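Local atomic coordinates of putative dihydrodipicolinate synthase (Thermus thermophilus, PDB entry 2PCQ), a protein that belongs to the dihydrodipicolinate synthetase family and folds as a TIM barrel followed by additional C-terminal helices. Residues Met1-Pro9 / Glu190-Asn198; Gly176-Ala184 / Ala219-Gly230. All coordinates share one frame; numbering follows the deposited sequence.

Contact 1 (Met1-Pro9 / Glu190-Asn198); sequences MILPPIPTP and EGGILAAAN
Pro-5 sets the CD-CG edge of its ring over one face of the peptide joining Leu-194 to Ala-195, with CD 3.1 Å from Leu-194 O and CG 3.5 Å from Ala-195 CA. The Pro-4 ring turns CB to the methyl of Ala-197. These contacts lie at the end of the seam where strand 191-193, the last of the TIM barrel, pairs in parallel with strand 2-6, the first, and closes the cylinder. Gly-192 offers both its N-H and its C=O to residues 1-3: its N donates to Met-1 O (3.0 Å, nearly along the C=O axis), and its O accepts Leu-3 N-H at 3.1 Å, nearly straight (166°). With CG1 of Ile-2 beside the backbone N (chi1 -62°), the CG2 branch, anti to N, comes within 3.9 Å of Ala-197 CB; Tyr-204 and Leu-208 of helix 201-212 cover the same side chain. Leu-3 and Ile-193 meet on the sheet's other face. Before the paired residues, selenomethionine Met-1 runs alongside Glu-190, whose carboxylate is held by Arg-172 and Tyr-174. Where the pairing ends, Leu-3 O receives a weak bond from Leu-194 N (126°) and a CA-H...O contact from Ile-193 CA at 3.0 Å.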
HETATM    1  N   MSE A   1       2.331  -5.151 -32.743  1.00 15.48           N
HETATM    2  CA  MSE A   1       3.714  -4.732 -33.102  1.00 17.98           C
HETATM    3  C   MSE A   1       4.645  -4.788 -31.906  1.00 17.81           C
HETATM    4  O   MSE A   1       4.212  -4.995 -30.767  1.00 17.91           O
HETATM    5  CB  MSE A   1       3.709  -3.312 -33.662  1.00 18.19           C
HETATM    6  CG  MSE A   1       2.783  -3.123 -34.836  1.00 30.27           C
HETATM    7 SE   MSE A   1       3.028  -1.369 -35.585  1.00 46.65          SE
HETATM    8  CE  MSE A   1       1.881  -0.394 -34.348  1.00 40.55           C
ATOM      9  N   ILE A   2       5.928  -4.593 -32.178  1.00 14.81           N
ATOM     10  CA  ILE A   2       6.957  -4.585 -31.149  1.00 16.25           C
ATOM     11  C   ILE A   2       7.696  -3.262 -31.271  1.00 21.72           C
ATOM     12  O   ILE A   2       8.285  -2.969 -32.316  1.00 15.73           O
ATOM     13  CB  ILE A   2       7.986  -5.731 -31.353  1.00 17.25           C
ATOM     14  CG1 ILE A   2       7.296  -7.102 -31.257  1.00 19.25           C
ATOM     15  CG2 ILE A   2       9.112  -5.610 -30.326  1.00 11.92           C
ATOM     16  CD1 ILE A   2       6.647  -7.360 -29.894  1.00 17.77           C
ATOM     17  N   LEU A   3       7.639  -2.458 -30.216  1.00 15.34           N
ATOM     18  CA  LEU A   3       8.320  -1.170 -30.207  1.00 16.69           C
ATOM     19  C   LEU A   3       9.149  -1.030 -28.945  1.00 18.15           C
ATOM     20  O   LEU A   3       8.716  -1.402 -27.861  1.00 18.92           O
ATOM     21  CB  LEU A   3       7.328  -0.003 -30.258  1.00 19.14           C
ATOM     22  CG  LEU A   3       6.461   0.171 -31.501  1.00 20.29           C
ATOM     23  CD1 LEU A   3       5.261  -0.767 -31.442  1.00 18.29           C
ATOM     24  CD2 LEU A   3       5.999   1.615 -31.577  1.00 21.01           C
ATOM     25  N   PRO A   4      10.371  -0.503 -29.072  1.00 18.34           N
ATOM     26  CA  PRO A   4      11.166  -0.360 -27.858  1.00 13.96           C
ATOM     27  C   PRO A   4      11.156   1.077 -27.343  1.00 16.61           C
ATOM     28  O   PRO A   4      11.101   2.026 -28.126  1.00 14.83           O
ATOM     29  CB  PRO A   4      12.552  -0.769 -28.320  1.00 18.94           C
ATOM     30  CG  PRO A   4      12.612  -0.116 -29.682  1.00 16.94           C
ATOM     31  CD  PRO A   4      11.233  -0.437 -30.270  1.00 14.71           C
ATOM     32  N   PRO A   5      11.166   1.251 -26.015  1.00 16.07           N
ATOM     33  CA  PRO A   5      11.184   2.602 -25.451  1.00 15.28           C
ATOM     34  C   PRO A   5      12.678   2.930 -25.385  1.00 17.23           C
ATOM     35  O   PRO A   5      13.361   2.561 -24.427  1.00 15.28           O
ATOM     36  CB  PRO A   5      10.561   2.407 -24.069  1.00 13.58           C
ATOM     37  CG  PRO A   5      11.014   1.029 -23.693  1.00 15.01           C
ATOM     38  CD  PRO A   5      10.814   0.253 -24.987  1.00 12.70           C
ATOM     39  N   ILE A   6      13.198   3.596 -26.411  1.00 13.99           N
ATOM     40  CA  ILE A   6      14.622   3.899 -26.423  1.00 16.42           C
ATOM     41  C   ILE A   6      15.054   4.882 -25.343  1.00 16.58           C
ATOM     42  O   ILE A   6      14.371   5.866 -25.060  1.00 16.39           O
ATOM     43  CB  ILE A   6      15.095   4.435 -27.800  1.00 17.24           C
ATOM     44  CG1 ILE A   6      14.464   5.795 -28.097  1.00 19.43           C
ATOM     45  CG2 ILE A   6      14.742   3.433 -28.894  1.00 18.45           C
ATOM     46  CD1 ILE A   6      15.072   6.480 -29.307  1.00 26.41           C
ATOM     47  N   PRO A   7      16.200   4.609 -24.706  1.00 16.08           N
ATOM     48  CA  PRO A   7      16.681   5.511 -23.662  1.00 16.03           C
ATOM     49  C   PRO A   7      17.211   6.794 -24.283  1.00 19.07           C
ATOM     50  O   PRO A   7      17.471   6.845 -25.485  1.00 20.62           O
ATOM     51  CB  PRO A   7      17.776   4.694 -22.979  1.00 16.19           C
ATOM     52  CG  PRO A   7      18.316   3.863 -24.094  1.00 20.65           C
ATOM     53  CD  PRO A   7      17.061   3.418 -24.817  1.00 15.57           C
ATOM     54  N   THR A   8      17.332   7.838 -23.468  1.00 16.09           N
ATOM     55  CA  THR A   8      17.859   9.113 -23.933  1.00 14.07           C
ATOM     56  C   THR A   8      19.255   9.229 -23.333  1.00 15.08           C
ATOM     57  O   THR A   8      19.414   9.325 -22.116  1.00 15.77           O
ATOM     58  CB  THR A   8      16.990  10.289 -23.460  1.00 16.65           C
ATOM     59  OG1 THR A   8      15.665  10.136 -23.983  1.00 15.60           O
ATOM     60  CG2 THR A   8      17.573  11.611 -23.952  1.00 16.92           C
ATOM     61  N   PRO A   9      20.289   9.205 -24.186  1.00 18.85           N
ATOM     62  CA  PRO A   9      21.692   9.294 -23.773  1.00 15.79           C
ATOM     63  C   PRO A   9      22.155  10.600 -23.141  1.00 18.15           C
ATOM     64  O   PRO A   9      21.824  11.681 -23.615  1.00 17.67           O
ATOM     65  CB  PRO A   9      22.458   9.011 -25.070  1.00 17.60           C
ATOM     66  CG  PRO A   9      21.478   8.242 -25.910  1.00 20.99           C
ATOM     67  CD  PRO A   9      20.192   8.968 -25.636  1.00 15.57           C
ATOM     68  N   GLU A 190      -2.458  -6.032 -28.535  1.00 16.05           N
ATOM     69  CA  GLU A 190      -2.057  -5.944 -29.935  1.00 19.19           C
ATOM     70  C   GLU A 190      -0.559  -6.200 -30.051  1.00 20.45           C
ATOM     71  O   GLU A 190      -0.073  -6.694 -31.070  1.00 20.86           O
ATOM     72  CB  GLU A 190      -2.390  -4.558 -30.497  1.00 16.87           C
ATOM     73  CG  GLU A 190      -1.970  -4.351 -31.952  1.00 21.87           C
ATOM     74  CD  GLU A 190      -2.264  -2.947 -32.449  1.00 18.63           C
ATOM     75  OE1 GLU A 190      -3.437  -2.527 -32.397  1.00 24.91           O
ATOM     76  OE2 GLU A 190      -1.323  -2.261 -32.894  1.00 22.78           O
ATOM     77  N   GLY A 191       0.175  -5.861 -29.001  1.00 16.50           N
ATOM     78  CA  GLY A 191       1.607  -6.076 -29.023  1.00 17.00           C
ATOM     79  C   GLY A 191       2.268  -5.575 -27.761  1.00 17.81           C
ATOM     80  O   GLY A 191       1.615  -5.416 -26.727  1.00 16.47           O
ATOM     81  N   GLY A 192       3.568  -5.317 -27.848  1.00 16.19           N
ATOM     82  CA  GLY A 192       4.288  -4.839 -26.689  1.00 17.76           C
ATOM     83  C   GLY A 192       5.294  -3.743 -26.974  1.00 19.98           C
ATOM     84  O   GLY A 192       5.973  -3.740 -28.005  1.00 16.71           O
ATOM     85  N   ILE A 193       5.353  -2.785 -26.057  1.00 14.11           N
ATOM     86  CA  ILE A 193       6.300  -1.681 -26.130  1.00 13.26           C
ATOM     87  C   ILE A 193       7.137  -2.012 -24.904  1.00 15.52           C
ATOM     88  O   ILE A 193       6.812  -1.631 -23.779  1.00 14.77           O
ATOM     89  CB  ILE A 193       5.586  -0.323 -26.000  1.00 11.35           C
ATOM     90  CG1 ILE A 193       4.626  -0.147 -27.184  1.00 16.37           C
ATOM     91  CG2 ILE A 193       6.611   0.810 -25.967  1.00 10.63           C
ATOM     92  CD1 ILE A 193       3.864   1.169 -27.200  1.00 15.08           C
ATOM     93  N   LEU A 194       8.209  -2.761 -25.146  1.00 15.64           N
ATOM     94  CA  LEU A 194       9.056  -3.275 -24.082  1.00 13.10           C
ATOM     95  C   LEU A 194      10.500  -2.814 -24.064  1.00 14.79           C
ATOM     96  O   LEU A 194      11.177  -2.821 -25.090  1.00 15.11           O
ATOM     97  CB  LEU A 194       9.041  -4.801 -24.164  1.00 16.42           C
ATOM     98  CG  LEU A 194       7.674  -5.455 -24.381  1.00 14.71           C
ATOM     99  CD1 LEU A 194       7.843  -6.906 -24.825  1.00 12.66           C
ATOM    100  CD2 LEU A 194       6.878  -5.382 -23.088  1.00 15.34           C
ATOM    101  N   ALA A 195      10.973  -2.449 -22.878  1.00 15.31           N
ATOM    102  CA  ALA A 195      12.353  -2.027 -22.699  1.00 16.99           C
ATOM    103  C   ALA A 195      13.268  -3.165 -23.147  1.00 16.06           C
ATOM    104  O   ALA A 195      14.341  -2.931 -23.694  1.00 18.85           O
ATOM    105  CB  ALA A 195      12.612  -1.691 -21.229  1.00 15.16           C
ATOM    106  N   ALA A 196      12.832  -4.400 -22.916  1.00 14.89           N
ATOM    107  CA  ALA A 196      13.616  -5.571 -23.289  1.00 17.37           C
ATOM    108  C   ALA A 196      13.761  -5.694 -24.805  1.00 17.13           C
ATOM    109  O   ALA A 196      14.652  -6.390 -25.292  1.00 17.14           O
ATOM    110  CB  ALA A 196      12.980  -6.836 -22.716  1.00 17.15           C
ATOM    111  N   ALA A 197      12.888  -5.016 -25.547  1.00 16.82           N
ATOM    112  CA  ALA A 197      12.947  -5.049 -27.003  1.00 17.76           C
ATOM    113  C   ALA A 197      14.119  -4.209 -27.509  1.00 16.42           C
ATOM    114  O   ALA A 197      14.422  -4.215 -28.703  1.00 18.22           O
ATOM    115  CB  ALA A 197      11.639  -4.552 -27.607  1.00 14.89           C
ATOM    116  N   ASN A 198      14.763  -3.471 -26.606  1.00 15.05           N
ATOM    117  CA  ASN A 198      15.935  -2.677 -26.972  1.00 15.60           C
ATOM    118  C   ASN A 198      17.105  -3.656 -27.111  1.00 17.04           C
ATOM    119  O   ASN A 198      18.087  -3.376 -27.800  1.00 15.86           O
ATOM    120  CB  ASN A 198      16.323  -1.683 -25.868  1.00 14.19           C
ATOM    121  CG  ASN A 198      15.423  -0.466 -25.810  1.00 18.24           C
ATOM    122  OD1 ASN A 198      14.588  -0.339 -24.915  1.00 20.75           O
ATOM    123  ND2 ASN A 198      15.596   0.440 -26.758  1.00 10.02           N
TER

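Contact 2 (Gly176-Ala184 / Ala219-Gly230); sequences GHAPTFLGA and AQELQKKLFPLG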
ATOM      1  N   GLY A 176       3.359  -3.021 -21.592  1.00 12.98           N
ATOM      2  CA  GLY A 176       4.730  -2.575 -21.436  1.00 13.37           C
ATOM      3  C   GLY A 176       5.446  -3.473 -20.446  1.00 13.88           C
ATOM      4  O   GLY A 176       6.559  -3.170 -20.017  1.00 15.20           O
ATOM      5  N   HIS A 177       4.803  -4.587 -20.095  1.00 14.50           N
ATOM      6  CA  HIS A 177       5.350  -5.539 -19.124  1.00 16.98           C
ATOM      7  C   HIS A 177       5.869  -6.820 -19.793  1.00 15.81           C
ATOM      8  O   HIS A 177       5.091  -7.693 -20.178  1.00 15.21           O
ATOM      9  CB  HIS A 177       4.271  -5.896 -18.097  1.00 12.66           C
ATOM     10  CG  HIS A 177       4.795  -6.614 -16.894  1.00 15.36           C
ATOM     11  ND1 HIS A 177       5.617  -6.010 -15.966  1.00 24.18           N
ATOM     12  CD2 HIS A 177       4.609  -7.882 -16.462  1.00  9.75           C
ATOM     13  CE1 HIS A 177       5.913  -6.875 -15.013  1.00 16.72           C
ATOM     14  NE2 HIS A 177       5.314  -8.019 -15.291  1.00 20.97           N
ATOM     15  N   ALA A 178       7.187  -6.937 -19.897  1.00 14.10           N
ATOM     16  CA  ALA A 178       7.813  -8.085 -20.548  1.00 13.55           C
ATOM     17  C   ALA A 178       7.619  -9.464 -19.910  1.00 15.19           C
ATOM     18  O   ALA A 178       7.350 -10.436 -20.616  1.00 17.57           O
ATOM     19  CB  ALA A 178       9.307  -7.816 -20.735  1.00 11.02           C
ATOM     20  N   PRO A 179       7.759  -9.573 -18.578  1.00 14.77           N
ATOM     21  CA  PRO A 179       7.597 -10.872 -17.908  1.00 15.25           C
ATOM     22  C   PRO A 179       6.275 -11.619 -18.124  1.00 17.13           C
ATOM     23  O   PRO A 179       6.239 -12.844 -18.023  1.00 14.39           O
ATOM     24  CB  PRO A 179       7.840 -10.536 -16.433  1.00 17.51           C
ATOM     25  CG  PRO A 179       8.816  -9.388 -16.508  1.00 18.78           C
ATOM     26  CD  PRO A 179       8.215  -8.547 -17.620  1.00 16.01           C
ATOM     27  N   THR A 180       5.195 -10.899 -18.418  1.00 12.94           N
ATOM     28  CA  THR A 180       3.892 -11.542 -18.633  1.00 13.72           C
ATOM     29  C   THR A 180       3.414 -11.381 -20.073  1.00 12.68           C
ATOM     30  O   THR A 180       2.225 -11.539 -20.364  1.00 13.28           O
ATOM     31  CB  THR A 180       2.808 -10.933 -17.718  1.00 14.79           C
ATOM     32  OG1 THR A 180       2.757  -9.515 -17.927  1.00 13.95           O
ATOM     33  CG2 THR A 180       3.112 -11.223 -16.247  1.00 12.73           C
ATOM     34  N   PHE A 181       4.345 -11.082 -20.972  1.00 12.42           N
ATOM     35  CA  PHE A 181       4.020 -10.849 -22.372  1.00 14.42           C
ATOM     36  C   PHE A 181       3.055 -11.847 -23.016  1.00 14.48           C
ATOM     37  O   PHE A 181       2.031 -11.447 -23.572  1.00 17.40           O
ATOM     38  CB  PHE A 181       5.307 -10.751 -23.200  1.00 14.39           C
ATOM     39  CG  PHE A 181       5.100 -10.183 -24.577  1.00 14.96           C
ATOM     40  CD1 PHE A 181       4.280  -9.072 -24.768  1.00 14.13           C
ATOM     41  CD2 PHE A 181       5.725 -10.748 -25.681  1.00 15.54           C
ATOM     42  CE1 PHE A 181       4.085  -8.532 -26.036  1.00 14.85           C
ATOM     43  CE2 PHE A 181       5.541 -10.217 -26.960  1.00 19.09           C
ATOM     44  CZ  PHE A 181       4.717  -9.106 -27.136  1.00 14.80           C
ATOM     45  N   LEU A 182       3.363 -13.138 -22.945  1.00 14.34           N
ATOM     46  CA  LEU A 182       2.483 -14.126 -23.561  1.00 14.11           C
ATOM     47  C   LEU A 182       1.093 -14.094 -22.930  1.00 16.26           C
ATOM     48  O   LEU A 182       0.090 -14.310 -23.609  1.00 13.04           O
ATOM     49  CB  LEU A 182       3.083 -15.533 -23.456  1.00 12.41           C
ATOM     50  CG  LEU A 182       2.273 -16.651 -24.126  1.00 16.10           C
ATOM     51  CD1 LEU A 182       2.009 -16.298 -25.583  1.00 13.47           C
ATOM     52  CD2 LEU A 182       3.034 -17.969 -24.031  1.00 14.39           C
ATOM     53  N   GLY A 183       1.035 -13.819 -21.631  1.00 15.52           N
ATOM     54  CA  GLY A 183      -0.249 -13.750 -20.955  1.00 14.70           C
ATOM     55  C   GLY A 183      -1.077 -12.588 -21.479  1.00 13.58           C
ATOM     56  O   GLY A 183      -2.286 -12.711 -21.663  1.00 14.24           O
ATOM     57  N   ALA A 184      -0.423 -11.455 -21.717  1.00 12.36           N
ATOM     58  CA  ALA A 184      -1.103 -10.271 -22.230  1.00 12.43           C
ATOM     59  C   ALA A 184      -1.634 -10.544 -23.634  1.00 15.28           C
ATOM     60  O   ALA A 184      -2.749 -10.140 -23.974  1.00 12.40           O
ATOM     61  CB  ALA A 184      -0.150  -9.095 -22.258  1.00  7.10           C
ATOM     62  N   ALA A 219       5.424 -20.675 -28.491  1.00 16.87           N
ATOM     63  CA  ALA A 219       5.275 -19.382 -27.834  1.00 17.11           C
ATOM     64  C   ALA A 219       5.639 -19.515 -26.356  1.00 15.08           C
ATOM     65  O   ALA A 219       6.394 -18.708 -25.817  1.00 18.99           O
ATOM     66  CB  ALA A 219       3.838 -18.883 -27.986  1.00 14.15           C
ATOM     67  N   GLN A 220       5.114 -20.545 -25.704  1.00 16.36           N
ATOM     68  CA  GLN A 220       5.401 -20.766 -24.293  1.00 19.15           C
ATOM     69  C   GLN A 220       6.888 -20.983 -24.031  1.00 18.52           C
ATOM     70  O   GLN A 220       7.421 -20.470 -23.052  1.00 17.65           O
ATOM     71  CB  GLN A 220       4.591 -21.954 -23.759  1.00 19.79           C
ATOM     72  CG  GLN A 220       3.086 -21.706 -23.740  1.00 19.03           C
ATOM     73  CD  GLN A 220       2.309 -22.866 -23.151  1.00 24.18           C
ATOM     74  OE1 GLN A 220       2.449 -24.004 -23.593  1.00 23.28           O
ATOM     75  NE2 GLN A 220       1.477 -22.581 -22.151  1.00 16.69           N
ATOM     76  N   GLU A 221       7.563 -21.733 -24.899  1.00 18.50           N
ATOM     77  CA  GLU A 221       8.991 -21.972 -24.704  1.00 17.93           C
ATOM     78  C   GLU A 221       9.792 -20.685 -24.840  1.00 15.79           C
ATOM     79  O   GLU A 221      10.754 -20.465 -24.103  1.00 18.39           O
ATOM     80  CB  GLU A 221       9.522 -23.012 -25.700  1.00 18.90           C
ATOM     81  CG  GLU A 221       9.092 -24.445 -25.397  1.00 26.16           C
ATOM     82  CD  GLU A 221       9.481 -24.893 -23.994  1.00 35.66           C
ATOM     83  OE1 GLU A 221      10.686 -24.847 -23.664  1.00 44.15           O
ATOM     84  OE2 GLU A 221       8.584 -25.291 -23.220  1.00 31.94           O
ATOM     85  N   LEU A 222       9.402 -19.834 -25.783  1.00 15.56           N
ATOM     86  CA  LEU A 222      10.115 -18.576 -25.973  1.00 18.16           C
ATOM     87  C   LEU A 222       9.812 -17.630 -24.808  1.00 15.59           C
ATOM     88  O   LEU A 222      10.686 -16.887 -24.356  1.00 17.27           O
ATOM     89  CB  LEU A 222       9.723 -17.941 -27.311  1.00 20.74           C
ATOM     90  CG  LEU A 222      10.602 -16.792 -27.813  1.00 23.95           C
ATOM     91  CD1 LEU A 222      12.075 -17.156 -27.658  1.00 22.68           C
ATOM     92  CD2 LEU A 222      10.268 -16.491 -29.273  1.00 16.75           C
ATOM     93  N   GLN A 223       8.574 -17.672 -24.322  1.00 16.05           N
ATOM     94  CA  GLN A 223       8.154 -16.846 -23.191  1.00 14.79           C
ATOM     95  C   GLN A 223       8.991 -17.218 -21.962  1.00 16.59           C
ATOM     96  O   GLN A 223       9.440 -16.349 -21.212  1.00 18.54           O
ATOM     97  CB  GLN A 223       6.658 -17.065 -22.922  1.00 14.74           C
ATOM     98  CG  GLN A 223       6.177 -16.840 -21.481  1.00 12.96           C
ATOM     99  CD  GLN A 223       6.229 -15.395 -21.025  1.00 14.99           C
ATOM    100  OE1 GLN A 223       5.923 -14.470 -21.787  1.00 17.03           O
ATOM    101  NE2 GLN A 223       6.590 -15.193 -19.763  1.00 14.17           N
ATOM    102  N   LYS A 224       9.207 -18.514 -21.764  1.00 15.44           N
ATOM    103  CA  LYS A 224      10.005 -18.983 -20.638  1.00 14.02           C
ATOM    104  C   LYS A 224      11.467 -18.577 -20.822  1.00 15.67           C
ATOM    105  O   LYS A 224      12.135 -18.173 -19.869  1.00 15.32           O
ATOM    106  CB  LYS A 224       9.891 -20.505 -20.517  1.00 15.75           C
ATOM    107  CG  LYS A 224       8.490 -20.970 -20.140  1.00 21.04           C
ATOM    108  CD  LYS A 224       8.258 -22.440 -20.461  1.00 22.82           C
ATOM    109  CE  LYS A 224       9.182 -23.347 -19.678  1.00 28.05           C
ATOM    110  NZ  LYS A 224       8.938 -24.779 -20.018  1.00 35.30           N
ATOM    111  N   LYS A 225      11.957 -18.677 -22.054  1.00 16.08           N
ATOM    112  CA  LYS A 225      13.338 -18.319 -22.358  1.00 16.89           C
ATOM    113  C   LYS A 225      13.616 -16.838 -22.110  1.00 16.70           C
ATOM    114  O   LYS A 225      14.688 -16.470 -21.620  1.00 16.15           O
ATOM    115  CB  LYS A 225      13.663 -18.655 -23.814  1.00 16.61           C
ATOM    116  CG  LYS A 225      15.076 -18.267 -24.239  1.00 19.57           C
ATOM    117  CD  LYS A 225      15.365 -18.705 -25.669  1.00 23.22           C
ATOM    118  CE  LYS A 225      15.352 -20.224 -25.798  1.00 29.49           C
ATOM    119  NZ  LYS A 225      16.395 -20.857 -24.944  1.00 31.92           N
ATOM    120  N   LEU A 226      12.645 -15.991 -22.442  1.00 15.14           N
ATOM    121  CA  LEU A 226      12.801 -14.549 -22.273  1.00 15.96           C
ATOM    122  C   LEU A 226      12.426 -14.017 -20.884  1.00 17.31           C
ATOM    123  O   LEU A 226      12.704 -12.860 -20.564  1.00 17.25           O
ATOM    124  CB  LEU A 226      11.979 -13.810 -23.338  1.00 14.95           C
ATOM    125  CG  LEU A 226      12.363 -14.064 -24.800  1.00 20.86           C
ATOM    126  CD1 LEU A 226      11.380 -13.355 -25.733  1.00 15.02           C
ATOM    127  CD2 LEU A 226      13.788 -13.571 -25.044  1.00 18.66           C
ATOM    128  N   PHE A 227      11.805 -14.850 -20.059  1.00 14.45           N
ATOM    129  CA  PHE A 227      11.399 -14.410 -18.727  1.00 14.60           C
ATOM    130  C   PHE A 227      12.526 -13.796 -17.880  1.00 14.04           C
ATOM    131  O   PHE A 227      12.370 -12.704 -17.341  1.00 14.64           O
ATOM    132  CB  PHE A 227      10.763 -15.564 -17.945  1.00 12.86           C
ATOM    133  CG  PHE A 227      10.388 -15.194 -16.535  1.00 16.30           C
ATOM    134  CD1 PHE A 227       9.201 -14.512 -16.272  1.00 18.20           C
ATOM    135  CD2 PHE A 227      11.256 -15.466 -15.478  1.00 15.02           C
ATOM    136  CE1 PHE A 227       8.885 -14.100 -14.974  1.00 15.87           C
ATOM    137  CE2 PHE A 227      10.951 -15.057 -14.175  1.00 18.24           C
ATOM    138  CZ  PHE A 227       9.765 -14.372 -13.924  1.00 15.11           C
ATOM    139  N   PRO A 228      13.669 -14.497 -17.742  1.00 16.21           N
ATOM    140  CA  PRO A 228      14.779 -13.962 -16.941  1.00 17.11           C
ATOM    141  C   PRO A 228      15.259 -12.591 -17.404  1.00 17.23           C
ATOM    142  O   PRO A 228      15.548 -11.718 -16.583  1.00 16.79           O
ATOM    143  CB  PRO A 228      15.855 -15.039 -17.083  1.00 19.73           C
ATOM    144  CG  PRO A 228      15.049 -16.293 -17.223  1.00 16.69           C
ATOM    145  CD  PRO A 228      13.978 -15.862 -18.204  1.00 15.21           C
ATOM    146  N   LEU A 229      15.343 -12.407 -18.720  1.00 14.83           N
ATOM    147  CA  LEU A 229      15.778 -11.139 -19.296  1.00 15.48           C
ATOM    148  C   LEU A 229      14.803 -10.024 -18.919  1.00 17.96           C
ATOM    149  O   LEU A 229      15.210  -8.967 -18.439  1.00 16.79           O
ATOM    150  CB  LEU A 229      15.854 -11.240 -20.827  1.00 15.44           C
ATOM    151  CG  LEU A 229      16.236  -9.949 -21.565  1.00 22.47           C
ATOM    152  CD1 LEU A 229      17.743  -9.754 -21.483  1.00 17.85           C
ATOM    153  CD2 LEU A 229      15.789 -10.011 -23.024  1.00 15.91           C
ATOM    154  N   GLY A 230      13.516 -10.266 -19.141  1.00 17.47           N
ATOM    155  CA  GLY A 230      12.514  -9.264 -18.828  1.00 16.81           C
ATOM    156  C   GLY A 230      12.351  -8.996 -17.343  1.00 14.98           C
ATOM    157  O   GLY A 230      12.135  -7.854 -16.938  1.00 15.46           O
TER
HETATM  158  O   HOH W   1      10.404 -11.192 -20.859  1.00 12.07           O
HETATM  159  O   HOH W   2       8.707 -13.483 -21.302  1.00 21.45           O
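Gln-223 reaches from the long helix 216-247 near the C-terminus to the backbone of Pro-179 and Leu-182, where the turn after the seventh strand of the TIM barrel leads into helix 181-186. Both ends of its amide are used. NE2 donates to Pro-179 O at 2.9 Å, with the oxygen near the plane of the amide but the donor 42° out of the carbonyl plane. OE1 accepts the N-H of Leu-182 at 3.1 Å, almost straight at 166°, so a first-turn N-H of the short helix is satisfied from another helix. CG stands roughly anti to the backbone N (chi1 153°) and the chain then bends at chi2, which turns the amide so that NE2 faces Pro-179 O and OE1 faces Leu-182 N; two bonds at its opposite ends should hold its rotation.

Water adds a second polar layer. One molecule donates to Leu-226 O at 2.9 Å and another to Gln-223 O, each with a weak bond to Ala-178 O, although the protons cannot serve every acceptor nearby.

Apolar contacts flank this polar centre. Leu-182 lays CD2 along Gln-220, 3.7 Å from its CG, and CD1 against Ala-219 CB; the amide of Gln-220 itself binds Ala-186 of the second subunit. Toward the other end, the Pro-179 ring packs on the backbone of Gly-230, whose CA also lies 4.0 Å from Ala-178 CB, and Pro-179 CB meets Phe-227 CE1 at 4.0 Å. Separately, the Phe-227 ring turns its edge to a carbonyl, with CD1 3.8 Å from Pro-179 O.

How the contacts relate
The centres of the two contacts lie about 14 Å apart, and their segments alternate along the chain: 1-9, 176-184, 190-198, 219-230. Contact 1 lies about 5 Å from the centre of the folded chain, at the closure of the eight-stranded barrel; contact 2 lies farther out, where helix 216-247 packs against the turn between the seventh strand and helix 181-186 and the second subunit comes within reach. Helix 181-186 and strand 191-193 follow each other in the chain. The two contacts touch: Leu-194 CD2 sits 3.6 Å from Gly-176 C, and Phe-181 CE1 is 3.7 Å from Gly-192 N. This links the barrel closure to helix 216-247, beside which the second subunit lies.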